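Local coordinates for alpha-galactosidase (Umbelopsis vinacea, PDB 3A5V), which hydrolyses terminal alpha-galactosidic bonds as a glycoside hydrolase of family 27 and assembles as a tetramer, at the glycan on A:Asn155 and the interface of chains A and C. Sequence-based numbering; all coordinates share one arbitrary frame. Chains: chain A/B/C, Alpha-galactosidase.

Contacts 2, 3 and 4 are patches of one interface between chains A and C, whereas contact 1 is an N-glycan that runs from chain A onto chain B. Contacts 2 and 3 lie about 12 Å apart between the centres of their C-alpha atoms and share A:Pro199; contacts 3 and 4 are about 16 Å apart, and contacts 2 and 4 about 25 Å. Contact 1 is 33 to 41 Å from the others by the same measure. Helix 140-156 supplies A:Asn155 to contact 1 and C:Tyr144 to contact 4. In this tetramer, chain A therefore meets chain C through its protein surface and reaches chain B at contact 1 through its glycan.

Contact 1: the glycan on A:Asn155. Residues chain A 2-4, 7, 155, 158-160; chain B 57-58, 99, 103-105. With NAG (2-acetamido-2-deoxy-beta-D-glucopyranose), chain D; NAG (2-acetamido-2-deoxy-beta-D-glucopyranose), chain E; BMA (beta-D-mannopyranose), chain J; MAN (alpha-D-mannopyranose), chain F; MAN (alpha-D-mannopyranose), chain G; MAN (alpha-D-mannopyranose), chain H; MAN (alpha-D-mannopyranose), chain I.
A:Gly158 and A:Gly4 take positive phi (77° each) beside the sugars, and A:Asn155 keeps helical torsions at the end of helix 140-156. This is an N-glycosylation site: A:Asn155 ND2 is bonded to C1 of NAG (chain D) at 1.4 Å, its CG anti to the backbone N. The acetamide methyl C8 of that sugar packs on A:Gly158 CA, while its O7 reaches the backbone carbonyl of A:Arg159 through water 2. Further out, A:Asn2 OD1 accepts a bond from the 2-hydroxyl O2 of the poorly ordered BMA at 3.1 Å, on a lone pair in the carbonyl plane. An alanine here would remove that acceptor and would probably loosen the branch point of the glycan over the N-terminal segment. The mannoses, also poorly ordered, divide: MAN (chain I) packs its C6 on A:Ile7 CD1, while MAN (chain F) and those joined to it run to chain B. There, O2 of MAN (chain F) receives B:Asn57 ND2 at 2.8 Å and donates to the anti lone pair of B:Glu58 OE2 at 2.7 Å. O6 of MAN (chain G) donates to B:Gly103 O at 2.9 Å, and the B:His104 ring edge faces its O4. The glycan thus starts at a helix end of chain A, passes its N-terminal loop, and one arm finishes against loops of chain B.

Contact 2: the interface of chains A and C. Residues chain A 191, 196, 198-199, 214; chain C 303-305, 346-347.
The phenol of C:Tyr347 is the centre of this patch, gripped at its tip and on one face by chain A. Its OH donates to the syn lone pair of A:Asp198 OD2 at 2.5 Å, the two side chains meeting tip to tip with carboxylate and ring planes 65° apart. Over one face lies the guanidinium of A:Arg214, stacked nearly parallel (6°), with NE 3.5 Å from the ring centroid in a cation-pi contact. C:Val346 CG1 backs the opposite face. A:Arg196 crosses at about a right angle, at the CE1 and OH edge of the ring, and gives NH2 to the main-chain C:Ile305 O at 2.8 Å, on a lone pair in the carbonyl plane. The second shell sets these groups. A:Arg196 NH1 forms a salt bridge to the anti lone pair of A:Asp198 OD2 at 2.8 Å, so this oxygen takes bonds from both the arginine and the tyrosine and is likely to stay ionised. The same NH1 also donates to the hydroxyl A:Tyr191 OH at 2.9 Å, which in turn donates to A:Arg196 O. Water 4 links A:Asp198 OD1, A:Arg214 NH1 and C:Tyr347 OH. In the fold, loops of chain A meet strand 303-308 and the 3-10 helix 346-348 of chain C.

Contact 3: the interface of chains A and C. Residues chain A 168, 199-200, 202, 209-210, 212-213; chain C 174-175, 206, 226-227, 229-230.
In this interface of the family 27 glycoside hydrolase tetramer, loop residues of chain A meet C:Tyr206, the end of helix 217-227 and the 3-10 helix 228-230 of chain C. Apolar contact centres on A:Leu210, whose CG is anti to the backbone N (chi1 178°). Its CD2 sits over one face of the C:Tyr206 ring, 3.8 Å from the centroid, in a CH-pi contact, and its CB meets the same ring at CE2. The other methyl, CD1, points tip to tip at C:Lys230 CE at 3.9 Å. A:Pro202 CG crosses to C:Tyr206 CE1 at 3.6 Å, and A:Val209 CG2 touches CE2, so chain A meets the phenol over one face and along its rim.

Direct hydrogen bonding runs through the amide of C:Gln229, extended beyond CG. Its NE2 donates to the carbonyl A:Ala200 O at 3.0 Å, on a lone pair in the carbonyl plane, though A:Ala200 O lies 28° out of the amide plane. A straighter bond within chain C, from NE2 to C:Ala226 O (178° at H), holds the amide in place. Its OE1 faces A:Gly212 CA and the ring of A:Phe213, which slides past in the opposite direction.

Waters bridge the two chains as well. C:Lys230 NZ reaches A:Gly212 N through water 7; water 8 joins A:Val209 O to C:Trp174 NE1 and C:Asn175 ND2. Water 9 lies 2.6 Å from C:Tyr206 OH and also contacts A:Val209 N.

Contact 4: the interface of chains A and C. Residues chain A 98-99, 132, 134; chain C 144, 178-180.
A:Gln134 has CG anti to the carbonyl carbon (chi1 -51°) and bends again at chi2 (-58°), which brings its amide to chain C, while C:Tyr144 carries its ring toward A:Gln134, with CG anti to the backbone N (chi1 177°). The tyrosine hydroxyl C:Tyr144 OH donates to A:Gln134 OE1 at 2.7 Å, on a lone pair in the carbonyl plane, with amide and ring planes almost perpendicular. The glutamine's main-chain O stands over the centre of the ring face, 3.3 Å above its plane. On the other side of the amide, A:Gln134 NE2 donates to C:Thr179 OG1 at 2.9 Å, almost in the amide plane. NE2 also donates to A:Tyr132 O at 3.2 Å, from above that carbonyl plane; together with the bonds at OE1 and to C:Thr179, this is likely to restrict rotation of the amide. Water 10 bridges C:Thr179 N and OG1 to A:Gln134 OE1. The methyl C:Thr179 CG2 meets A:Tyr132 CD1 at 3.5 Å, and C:Ser178 comes against the edge of that ring. An alanine at A:Gln134 would lose both the acceptor for C:Tyr144 and the donor for C:Thr179, and would probably weaken this patch. The site gives the A-C interface a polar clamp built around the A:Gln134 amide, flanked by packing on A:Tyr132, that would support assembly of the tetramer.

Contact 1: the glycan on A:Asn155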
# COMPACT_ATOMS: atom_id res chain seq x y z
N ASN A 2 -18.42 19.70 -15.17
CA ASN A 2 -19.56 20.24 -15.92
C ASN A 2 -19.43 21.75 -16.02
O ASN A 2 -20.22 22.49 -15.44
CB ASN A 2 -20.88 19.85 -15.22
CG ASN A 2 -22.14 20.14 -16.07
OD1 ASN A 2 -22.08 20.34 -17.29
ND2 ASN A 2 -23.29 20.17 -15.40
N ASN A 3 -18.40 22.22 -16.73
CA ASN A 3 -18.16 23.65 -16.91
C ASN A 3 -18.20 24.08 -18.38
O ASN A 3 -17.72 25.14 -18.75
CB ASN A 3 -16.81 24.06 -16.28
CG ASN A 3 -15.62 23.39 -16.96
OD1 ASN A 3 -15.80 22.50 -17.79
ND2 ASN A 3 -14.41 23.80 -16.61
N GLY A 4 -18.77 23.23 -19.23
CA GLY A 4 -18.87 23.55 -20.66
C GLY A 4 -17.60 23.37 -21.46
O GLY A 4 -17.58 23.65 -22.66
N ILE A 7 -15.46 19.14 -23.82
CA ILE A 7 -16.57 18.23 -24.17
C ILE A 7 -16.00 17.03 -24.93
O ILE A 7 -16.45 15.89 -24.76
CB ILE A 7 -17.63 18.96 -25.05
CG1 ILE A 7 -18.17 20.22 -24.36
CG2 ILE A 7 -18.76 18.01 -25.45
CD1 ILE A 7 -18.77 19.98 -23.02
N ASN A 155 -13.25 28.97 -10.86
CA ASN A 155 -14.68 29.14 -11.03
C ASN A 155 -15.18 30.55 -10.63
O ASN A 155 -15.98 31.17 -11.35
CB ASN A 155 -15.43 28.07 -10.23
CG ASN A 155 -16.91 28.04 -10.57
OD1 ASN A 155 -17.71 28.67 -9.88
ND2 ASN A 155 -17.26 27.35 -11.67
N GLY A 158 -15.45 33.87 -12.72
CA GLY A 158 -16.45 33.97 -13.76
C GLY A 158 -15.93 33.71 -15.17
O GLY A 158 -16.72 33.64 -16.11
N ARG A 159 -14.62 33.55 -15.33
CA ARG A 159 -14.07 33.26 -16.65
C ARG A 159 -13.90 31.74 -16.84
O ARG A 159 -13.23 31.09 -16.03
CB ARG A 159 -12.72 33.97 -16.88
CG ARG A 159 -12.17 33.72 -18.28
CD ARG A 159 -10.83 34.41 -18.58
NE ARG A 159 -10.49 34.20 -19.99
CZ ARG A 159 -10.91 34.97 -21.00
NH1 ARG A 159 -11.69 36.01 -20.75
NH2 ARG A 159 -10.58 34.70 -22.25
N PRO A 160 -14.49 31.19 -17.92
CA PRO A 160 -14.25 29.76 -18.21
C PRO A 160 -12.77 29.47 -18.48
O PRO A 160 -12.16 30.05 -19.39
CB PRO A 160 -15.07 29.52 -19.48
CG PRO A 160 -16.15 30.63 -19.46
CD PRO A 160 -15.39 31.81 -18.91
N ASN B 57 -34.13 15.14 -13.45
CA ASN B 57 -32.88 15.83 -13.84
C ASN B 57 -32.35 16.84 -12.81
O ASN B 57 -31.16 17.14 -12.81
CB ASN B 57 -33.04 16.52 -15.20
CG ASN B 57 -33.97 17.72 -15.14
OD1 ASN B 57 -35.10 17.60 -14.65
ND2 ASN B 57 -33.49 18.88 -15.60
N GLU B 58 -33.23 17.36 -11.95
CA GLU B 58 -32.83 18.30 -10.91
C GLU B 58 -33.67 18.10 -9.66
O GLU B 58 -34.78 17.59 -9.74
CB GLU B 58 -32.93 19.76 -11.41
CG GLU B 58 -31.96 20.14 -12.57
CD GLU B 58 -30.45 19.98 -12.25
OE1 GLU B 58 -30.04 20.17 -11.07
OE2 GLU B 58 -29.66 19.66 -13.18
N LEU B 99 -22.95 12.61 -7.71
CA LEU B 99 -23.60 12.01 -8.87
C LEU B 99 -23.58 10.49 -8.73
O LEU B 99 -22.73 9.92 -8.03
CB LEU B 99 -22.89 12.42 -10.18
CG LEU B 99 -22.77 13.91 -10.56
CD1 LEU B 99 -21.77 14.10 -11.73
CD2 LEU B 99 -24.14 14.55 -10.89
N GLY B 103 -24.32 9.22 -13.77
CA GLY B 103 -24.28 10.68 -13.92
C GLY B 103 -25.51 11.44 -13.45
O GLY B 103 -25.66 12.63 -13.74
N HIS B 104 -26.39 10.77 -12.71
CA HIS B 104 -27.58 11.43 -12.14
C HIS B 104 -27.31 12.02 -10.75
O HIS B 104 -26.32 11.69 -10.12
CB HIS B 104 -28.74 10.43 -12.14
CG HIS B 104 -28.96 9.83 -13.49
ND1 HIS B 104 -28.60 8.53 -13.79
CD2 HIS B 104 -29.39 10.38 -14.65
CE1 HIS B 104 -28.84 8.31 -15.07
NE2 HIS B 104 -29.33 9.40 -15.61
N ILE B 105 -28.20 12.90 -10.30
CA ILE B 105 -28.07 13.51 -8.97
C ILE B 105 -28.04 12.43 -7.89
O ILE B 105 -28.88 11.54 -7.88
CB ILE B 105 -29.22 14.53 -8.68
CG1 ILE B 105 -29.32 15.59 -9.79
CG2 ILE B 105 -29.09 15.15 -7.28
CD1 ILE B 105 -28.14 16.55 -9.86
C1 NAG D . -18.68 27.37 -11.97
C2 NAG D . -18.72 27.43 -13.50
C3 NAG D . -20.12 27.16 -14.05
C4 NAG D . -20.78 25.93 -13.42
C5 NAG D . -20.63 25.99 -11.89
C6 NAG D . -21.16 24.75 -11.17
C7 NAG D . -17.01 28.95 -14.44
C8 NAG D . -16.73 30.35 -14.91
N2 NAG D . -18.25 28.72 -14.00
O3 NAG D . -20.09 27.01 -15.46
O4 NAG D . -22.15 25.95 -13.76
O5 NAG D . -19.26 26.15 -11.54
O6 NAG D . -20.63 23.60 -11.79
O7 NAG D . -16.12 28.09 -14.49
C1 NAG E . -22.54 24.91 -14.67
C2 NAG E . -24.04 24.68 -14.50
C3 NAG E . -24.57 23.69 -15.52
C4 NAG E . -24.07 24.00 -16.93
C5 NAG E . -22.56 24.26 -16.92
C6 NAG E . -22.00 24.66 -18.28
C7 NAG E . -24.85 25.00 -12.23
C8 NAG E . -25.18 24.35 -10.92
N2 NAG E . -24.37 24.19 -13.17
O3 NAG E . -25.98 23.70 -15.46
O4 NAG E . -24.28 22.84 -17.68
O5 NAG E . -22.24 25.27 -16.00
O6 NAG E . -22.63 25.83 -18.72
O7 NAG E . -25.00 26.22 -12.41
C1 BMA J . -25.29 23.00 -18.68
C2 BMA J . -24.90 22.02 -19.79
C3 BMA J . -26.01 21.81 -20.82
C4 BMA J . -27.38 21.69 -20.15
C5 BMA J . -27.62 22.75 -19.07
C6 BMA J . -28.92 22.49 -18.31
O2 BMA J . -24.51 20.78 -19.22
O3 BMA J . -25.75 20.62 -21.53
O4 BMA J . -28.37 21.73 -21.15
O5 BMA J . -26.56 22.70 -18.14
O6 BMA J . -28.82 21.20 -17.74
C1 MAN F . -30.03 20.73 -17.10
C2 MAN F . -29.74 19.32 -16.55
C3 MAN F . -29.67 18.26 -17.67
C4 MAN F . -30.84 18.39 -18.63
C5 MAN F . -31.06 19.84 -19.08
C6 MAN F . -32.28 19.99 -19.99
O2 MAN F . -30.72 18.96 -15.59
O3 MAN F . -29.66 16.94 -17.16
O4 MAN F . -30.59 17.56 -19.75
O5 MAN F . -31.16 20.71 -17.96
O6 MAN F . -33.46 19.76 -19.25
C1 MAN G . -28.32 16.40 -17.08
C2 MAN G . -28.27 15.00 -17.70
C3 MAN G . -29.08 13.99 -16.87
C4 MAN G . -28.80 14.09 -15.37
C5 MAN G . -28.71 15.55 -14.89
C6 MAN G . -28.26 15.67 -13.44
O2 MAN G . -26.94 14.54 -17.81
O3 MAN G . -28.79 12.68 -17.31
O4 MAN G . -29.86 13.44 -14.70
O5 MAN G . -27.86 16.32 -15.74
O6 MAN G . -26.93 15.23 -13.29
C1 MAN H . -34.56 19.56 -20.17
C2 MAN H . -35.84 20.17 -19.59
C3 MAN H . -36.40 19.30 -18.45
C4 MAN H . -36.46 17.82 -18.83
C5 MAN H . -35.13 17.36 -19.44
C6 MAN H . -35.16 15.90 -19.89
O2 MAN H . -36.82 20.34 -20.60
O3 MAN H . -37.69 19.76 -18.11
O4 MAN H . -36.75 17.05 -17.68
O5 MAN H . -34.78 18.20 -20.54
O6 MAN H . -34.76 15.08 -18.81
C1 MAN I . -25.36 20.85 -22.91
C2 MAN I . -25.57 19.57 -23.73
C3 MAN I . -24.56 18.47 -23.34
C4 MAN I . -23.13 18.98 -23.09
C5 MAN I . -23.17 20.30 -22.33
C6 MAN I . -21.80 20.91 -22.07
O2 MAN I . -25.49 19.88 -25.12
O3 MAN I . -24.56 17.45 -24.32
O4 MAN I . -22.38 18.06 -22.33
O5 MAN I . -24.00 21.22 -23.02
O6 MAN I . -21.96 22.12 -21.38
O HOH W 1 -30.57 13.26 -12.11
O HOH W 2 -13.45 28.62 -14.74
O HOH W 3 -15.63 25.51 -12.90

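Contact 2: the interface of chains A and C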
# COMPACT_ATOMS: atom_id res chain seq x y z
N TYR A 191 8.76 10.41 -21.81
CA TYR A 191 9.93 10.93 -22.51
C TYR A 191 10.00 10.36 -23.92
O TYR A 191 9.20 9.48 -24.28
CB TYR A 191 11.24 10.71 -21.74
CG TYR A 191 11.79 9.30 -21.63
CD1 TYR A 191 10.98 8.21 -21.28
CD2 TYR A 191 13.16 9.08 -21.80
CE1 TYR A 191 11.54 6.90 -21.13
CE2 TYR A 191 13.72 7.83 -21.65
CZ TYR A 191 12.91 6.74 -21.32
OH TYR A 191 13.52 5.52 -21.19
N ARG A 196 11.99 1.94 -23.21
CA ARG A 196 13.09 1.80 -22.24
C ARG A 196 12.62 2.09 -20.80
O ARG A 196 12.13 3.21 -20.51
CB ARG A 196 14.27 2.70 -22.62
CG ARG A 196 15.46 2.62 -21.64
CD ARG A 196 16.54 3.67 -21.92
NE ARG A 196 17.42 3.83 -20.74
CZ ARG A 196 17.17 4.66 -19.73
NH1 ARG A 196 16.08 5.46 -19.74
NH2 ARG A 196 18.00 4.70 -18.71
N ASP A 198 13.08 3.03 -16.80
CA ASP A 198 14.00 4.00 -16.19
C ASP A 198 13.77 4.02 -14.68
O ASP A 198 12.62 3.92 -14.23
CB ASP A 198 13.73 5.39 -16.78
CG ASP A 198 14.80 6.39 -16.42
OD1 ASP A 198 14.70 7.03 -15.34
OD2 ASP A 198 15.76 6.53 -17.21
N PRO A 199 14.86 4.16 -13.88
CA PRO A 199 14.67 4.09 -12.42
C PRO A 199 13.89 5.28 -11.86
O PRO A 199 13.35 5.19 -10.75
CB PRO A 199 16.13 4.06 -11.88
CG PRO A 199 16.90 4.85 -12.93
CD PRO A 199 16.29 4.29 -14.22
N ARG A 214 10.55 10.27 -17.12
CA ARG A 214 11.20 9.26 -17.99
C ARG A 214 10.40 7.94 -18.03
O ARG A 214 10.97 6.83 -17.97
CB ARG A 214 12.68 9.05 -17.59
CG ARG A 214 13.49 10.36 -17.80
CD ARG A 214 14.79 10.42 -16.98
NE ARG A 214 15.54 11.65 -17.29
CZ ARG A 214 16.54 12.14 -16.55
NH1 ARG A 214 16.91 11.54 -15.43
NH2 ARG A 214 17.14 13.27 -16.92
N ASN C 303 22.64 9.41 -12.66
CA ASN C 303 21.47 8.54 -12.88
C ASN C 303 21.89 7.12 -13.21
O ASN C 303 22.89 6.93 -13.89
CB ASN C 303 20.60 9.08 -14.04
CG ASN C 303 20.16 10.52 -13.81
OD1 ASN C 303 20.42 11.42 -14.63
ND2 ASN C 303 19.51 10.74 -12.70
N ARG C 304 21.12 6.12 -12.77
CA ARG C 304 21.40 4.74 -13.18
C ARG C 304 20.79 4.49 -14.58
O ARG C 304 19.57 4.48 -14.76
CB ARG C 304 20.90 3.70 -12.15
CG ARG C 304 21.30 2.25 -12.49
CD ARG C 304 21.24 1.32 -11.29
NE ARG C 304 19.89 0.83 -10.99
CZ ARG C 304 19.55 0.16 -9.88
NH1 ARG C 304 20.45 -0.07 -8.92
NH2 ARG C 304 18.30 -0.24 -9.71
N ILE C 305 21.65 4.29 -15.57
CA ILE C 305 21.27 4.19 -16.98
C ILE C 305 20.75 2.79 -17.32
O ILE C 305 19.75 2.66 -18.02
CB ILE C 305 22.47 4.55 -17.90
CG1 ILE C 305 22.97 5.96 -17.58
CG2 ILE C 305 22.10 4.43 -19.41
CD1 ILE C 305 21.85 7.04 -17.55
N VAL C 346 22.06 8.97 -22.89
CA VAL C 346 20.75 8.46 -23.32
C VAL C 346 19.63 9.53 -23.34
O VAL C 346 18.84 9.56 -24.29
CB VAL C 346 20.29 7.18 -22.52
CG1 VAL C 346 20.17 7.45 -21.00
CG2 VAL C 346 18.98 6.58 -23.11
N TYR C 347 19.57 10.40 -22.33
CA TYR C 347 18.47 11.36 -22.24
C TYR C 347 18.57 12.45 -23.31
O TYR C 347 17.59 13.16 -23.57
CB TYR C 347 18.33 11.93 -20.82
CG TYR C 347 18.21 10.81 -19.78
CD1 TYR C 347 17.19 9.86 -19.87
CD2 TYR C 347 19.14 10.70 -18.74
CE1 TYR C 347 17.10 8.81 -18.95
CE2 TYR C 347 19.04 9.68 -17.80
CZ TYR C 347 18.03 8.74 -17.92
OH TYR C 347 17.95 7.73 -17.00
O HOH W 4 16.65 8.69 -14.55
O HOH W 5 19.62 2.07 -21.09
O HOH W 6 19.04 13.98 -14.75

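Contact 3: the interface of chains A and C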
# COMPACT_ATOMS: atom_id res chain seq x y z
N TRP A 168 0.07 13.53 -11.73
CA TRP A 168 0.79 12.34 -12.15
C TRP A 168 0.13 11.03 -11.69
O TRP A 168 0.81 10.02 -11.55
CB TRP A 168 2.23 12.36 -11.61
CG TRP A 168 2.92 13.73 -11.54
CD1 TRP A 168 3.05 14.66 -12.55
CD2 TRP A 168 3.61 14.27 -10.41
NE1 TRP A 168 3.77 15.75 -12.10
CE2 TRP A 168 4.14 15.53 -10.80
CE3 TRP A 168 3.85 13.81 -9.10
CZ2 TRP A 168 4.89 16.34 -9.92
CZ3 TRP A 168 4.60 14.62 -8.23
CH2 TRP A 168 5.12 15.86 -8.66
N PRO A 199 14.86 4.16 -13.88
CA PRO A 199 14.67 4.09 -12.42
C PRO A 199 13.89 5.28 -11.86
O PRO A 199 13.35 5.19 -10.75
CB PRO A 199 16.13 4.06 -11.88
CG PRO A 199 16.90 4.85 -12.93
CD PRO A 199 16.29 4.29 -14.22
N ALA A 200 13.82 6.38 -12.62
CA ALA A 200 13.01 7.55 -12.22
C ALA A 200 11.52 7.34 -12.47
O ALA A 200 10.69 8.13 -12.01
CB ALA A 200 13.51 8.85 -12.91
N PRO A 202 9.66 4.22 -11.59
CA PRO A 202 9.65 2.85 -11.09
C PRO A 202 8.31 2.12 -11.23
O PRO A 202 8.29 0.90 -11.37
CB PRO A 202 10.01 3.02 -9.60
CG PRO A 202 9.53 4.40 -9.26
CD PRO A 202 9.79 5.21 -10.50
N VAL A 209 3.10 5.61 -5.73
CA VAL A 209 3.39 6.71 -4.80
C VAL A 209 4.62 7.55 -5.22
O VAL A 209 4.98 8.51 -4.54
CB VAL A 209 3.60 6.22 -3.33
CG1 VAL A 209 2.38 5.47 -2.82
CG2 VAL A 209 4.83 5.38 -3.23
N LEU A 210 5.26 7.17 -6.33
CA LEU A 210 6.37 7.95 -6.88
C LEU A 210 6.27 7.91 -8.40
O LEU A 210 6.84 7.06 -9.06
CB LEU A 210 7.74 7.43 -6.38
CG LEU A 210 9.02 8.11 -6.91
CD1 LEU A 210 9.05 9.60 -6.62
CD2 LEU A 210 10.26 7.44 -6.29
N GLY A 212 7.25 10.06 -10.77
CA GLY A 212 8.53 10.35 -11.41
C GLY A 212 8.41 10.89 -12.83
O GLY A 212 7.45 11.59 -13.18
N PHE A 213 9.39 10.56 -13.66
CA PHE A 213 9.43 10.98 -15.06
C PHE A 213 10.28 9.99 -15.85
O PHE A 213 10.68 8.96 -15.30
CB PHE A 213 9.86 12.47 -15.20
CG PHE A 213 11.36 12.73 -15.00
CD1 PHE A 213 12.08 12.20 -13.92
CD2 PHE A 213 12.05 13.59 -15.90
CE1 PHE A 213 13.46 12.47 -13.75
CE2 PHE A 213 13.42 13.87 -15.74
CZ PHE A 213 14.12 13.31 -14.64
N TRP C 174 11.53 12.93 0.22
CA TRP C 174 11.96 13.53 -1.06
C TRP C 174 10.85 14.37 -1.72
O TRP C 174 11.14 15.22 -2.56
CB TRP C 174 12.48 12.44 -2.04
CG TRP C 174 11.58 11.23 -2.09
CD1 TRP C 174 10.44 11.08 -2.84
CD2 TRP C 174 11.72 10.04 -1.31
NE1 TRP C 174 9.88 9.85 -2.58
CE2 TRP C 174 10.64 9.19 -1.65
CE3 TRP C 174 12.67 9.59 -0.38
CZ2 TRP C 174 10.48 7.90 -1.09
CZ3 TRP C 174 12.52 8.31 0.18
CH2 TRP C 174 11.42 7.49 -0.17
N ASN C 175 9.59 14.11 -1.33
CA ASN C 175 8.44 14.94 -1.72
C ASN C 175 8.12 16.00 -0.66
O ASN C 175 8.02 17.19 -0.98
CB ASN C 175 7.18 14.08 -1.97
CG ASN C 175 7.40 12.98 -3.01
OD1 ASN C 175 7.96 13.20 -4.10
ND2 ASN C 175 6.93 11.77 -2.68
N TYR C 206 12.14 2.03 -2.56
CA TYR C 206 11.87 3.33 -1.93
C TYR C 206 10.56 3.33 -1.15
O TYR C 206 10.39 4.12 -0.22
CB TYR C 206 11.81 4.47 -3.00
CG TYR C 206 10.61 4.28 -3.91
CD1 TYR C 206 10.69 3.48 -5.04
CD2 TYR C 206 9.36 4.85 -3.58
CE1 TYR C 206 9.57 3.25 -5.85
CE2 TYR C 206 8.24 4.62 -4.37
CZ TYR C 206 8.36 3.84 -5.51
OH TYR C 206 7.26 3.60 -6.29
N ALA C 226 15.85 5.43 -7.33
CA ALA C 226 14.47 5.90 -7.57
C ALA C 226 14.26 7.36 -7.18
O ALA C 226 13.43 8.03 -7.78
CB ALA C 226 13.42 5.01 -6.84
N VAL C 227 15.00 7.85 -6.19
CA VAL C 227 14.69 9.17 -5.61
C VAL C 227 15.70 10.28 -5.94
O VAL C 227 15.45 11.46 -5.63
CB VAL C 227 14.41 9.08 -4.07
CG1 VAL C 227 13.23 8.12 -3.81
CG2 VAL C 227 15.66 8.60 -3.27
N GLN C 229 16.16 11.73 -8.57
CA GLN C 229 15.47 12.75 -9.37
C GLN C 229 14.97 13.96 -8.53
O GLN C 229 14.71 15.03 -9.10
CB GLN C 229 14.27 12.12 -10.10
CG GLN C 229 13.23 11.49 -9.16
CD GLN C 229 12.07 10.86 -9.92
OE1 GLN C 229 11.42 11.53 -10.71
NE2 GLN C 229 11.82 9.58 -9.68
N LYS C 230 14.79 13.79 -7.22
CA LYS C 230 14.21 14.84 -6.38
C LYS C 230 15.25 15.76 -5.75
O LYS C 230 14.90 16.82 -5.23
CB LYS C 230 13.31 14.24 -5.26
CG LYS C 230 12.10 13.42 -5.75
CD LYS C 230 11.10 14.24 -6.54
CE LYS C 230 10.01 13.33 -7.10
NZ LYS C 230 8.98 14.13 -7.81
O HOH W 7 7.02 12.17 -8.79
O HOH W 8 7.17 8.91 -3.05
O HOH W 9 4.78 3.29 -5.53

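Contact 4: the interface of chains A and C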
# COMPACT_ATOMS: atom_id res chain seq x y z
N THR A 98 4.35 25.35 -3.11
CA THR A 98 4.96 26.67 -2.87
C THR A 98 5.84 27.11 -4.04
O THR A 98 6.02 28.30 -4.28
CB THR A 98 5.78 26.67 -1.58
OG1 THR A 98 6.74 25.61 -1.64
CG2 THR A 98 4.85 26.47 -0.36
N LEU A 99 6.36 26.12 -4.77
CA LEU A 99 7.25 26.32 -5.91
C LEU A 99 6.80 25.42 -7.06
O LEU A 99 6.14 24.38 -6.86
CB LEU A 99 8.71 25.99 -5.54
CG LEU A 99 9.41 26.75 -4.39
CD1 LEU A 99 10.74 26.06 -3.99
CD2 LEU A 99 9.64 28.24 -4.73
N TYR A 132 6.32 20.30 -4.80
CA TYR A 132 6.50 21.10 -3.58
C TYR A 132 5.19 21.35 -2.83
O TYR A 132 4.90 22.47 -2.40
CB TYR A 132 7.30 22.39 -3.89
CG TYR A 132 8.65 22.07 -4.51
CD1 TYR A 132 9.63 21.37 -3.77
CD2 TYR A 132 8.94 22.39 -5.85
CE1 TYR A 132 10.85 21.04 -4.32
CE2 TYR A 132 10.19 22.05 -6.42
CZ TYR A 132 11.13 21.38 -5.64
OH TYR A 132 12.37 21.03 -6.15
N GLN A 134 4.09 20.30 0.07
CA GLN A 134 4.15 20.46 1.53
C GLN A 134 3.40 19.32 2.24
O GLN A 134 2.68 19.52 3.24
CB GLN A 134 3.64 21.85 1.94
CG GLN A 134 4.30 23.02 1.17
CD GLN A 134 5.82 23.03 1.32
OE1 GLN A 134 6.33 22.88 2.43
NE2 GLN A 134 6.54 23.21 0.21
N TYR C 144 5.03 15.30 7.61
CA TYR C 144 5.33 16.71 7.33
C TYR C 144 5.10 17.64 8.54
O TYR C 144 5.98 18.42 8.89
CB TYR C 144 4.53 17.22 6.13
CG TYR C 144 4.76 18.69 5.83
CD1 TYR C 144 3.96 19.67 6.43
CD2 TYR C 144 5.75 19.09 4.93
CE1 TYR C 144 4.16 21.04 6.15
CE2 TYR C 144 5.96 20.45 4.65
CZ TYR C 144 5.15 21.41 5.26
OH TYR C 144 5.33 22.74 4.99
N SER C 178 11.35 18.71 1.17
CA SER C 178 12.37 19.33 0.32
C SER C 178 12.51 20.84 0.50
O SER C 178 13.58 21.39 0.23
CB SER C 178 12.13 19.00 -1.16
OG SER C 178 10.79 19.28 -1.50
N THR C 179 11.45 21.52 0.93
CA THR C 179 11.56 22.97 1.15
C THR C 179 11.71 23.31 2.63
O THR C 179 11.92 24.46 2.98
CB THR C 179 10.36 23.76 0.55
OG1 THR C 179 9.17 23.49 1.31
CG2 THR C 179 10.12 23.40 -0.93
N ILE C 180 11.57 22.32 3.51
CA ILE C 180 11.63 22.60 4.96
C ILE C 180 12.87 22.01 5.68
O ILE C 180 13.04 22.21 6.87
CB ILE C 180 10.33 22.11 5.68
CG1 ILE C 180 10.20 20.58 5.55
CG2 ILE C 180 9.06 22.88 5.15
CD1 ILE C 180 9.36 19.89 6.64
O HOH W 10 8.70 20.74 1.64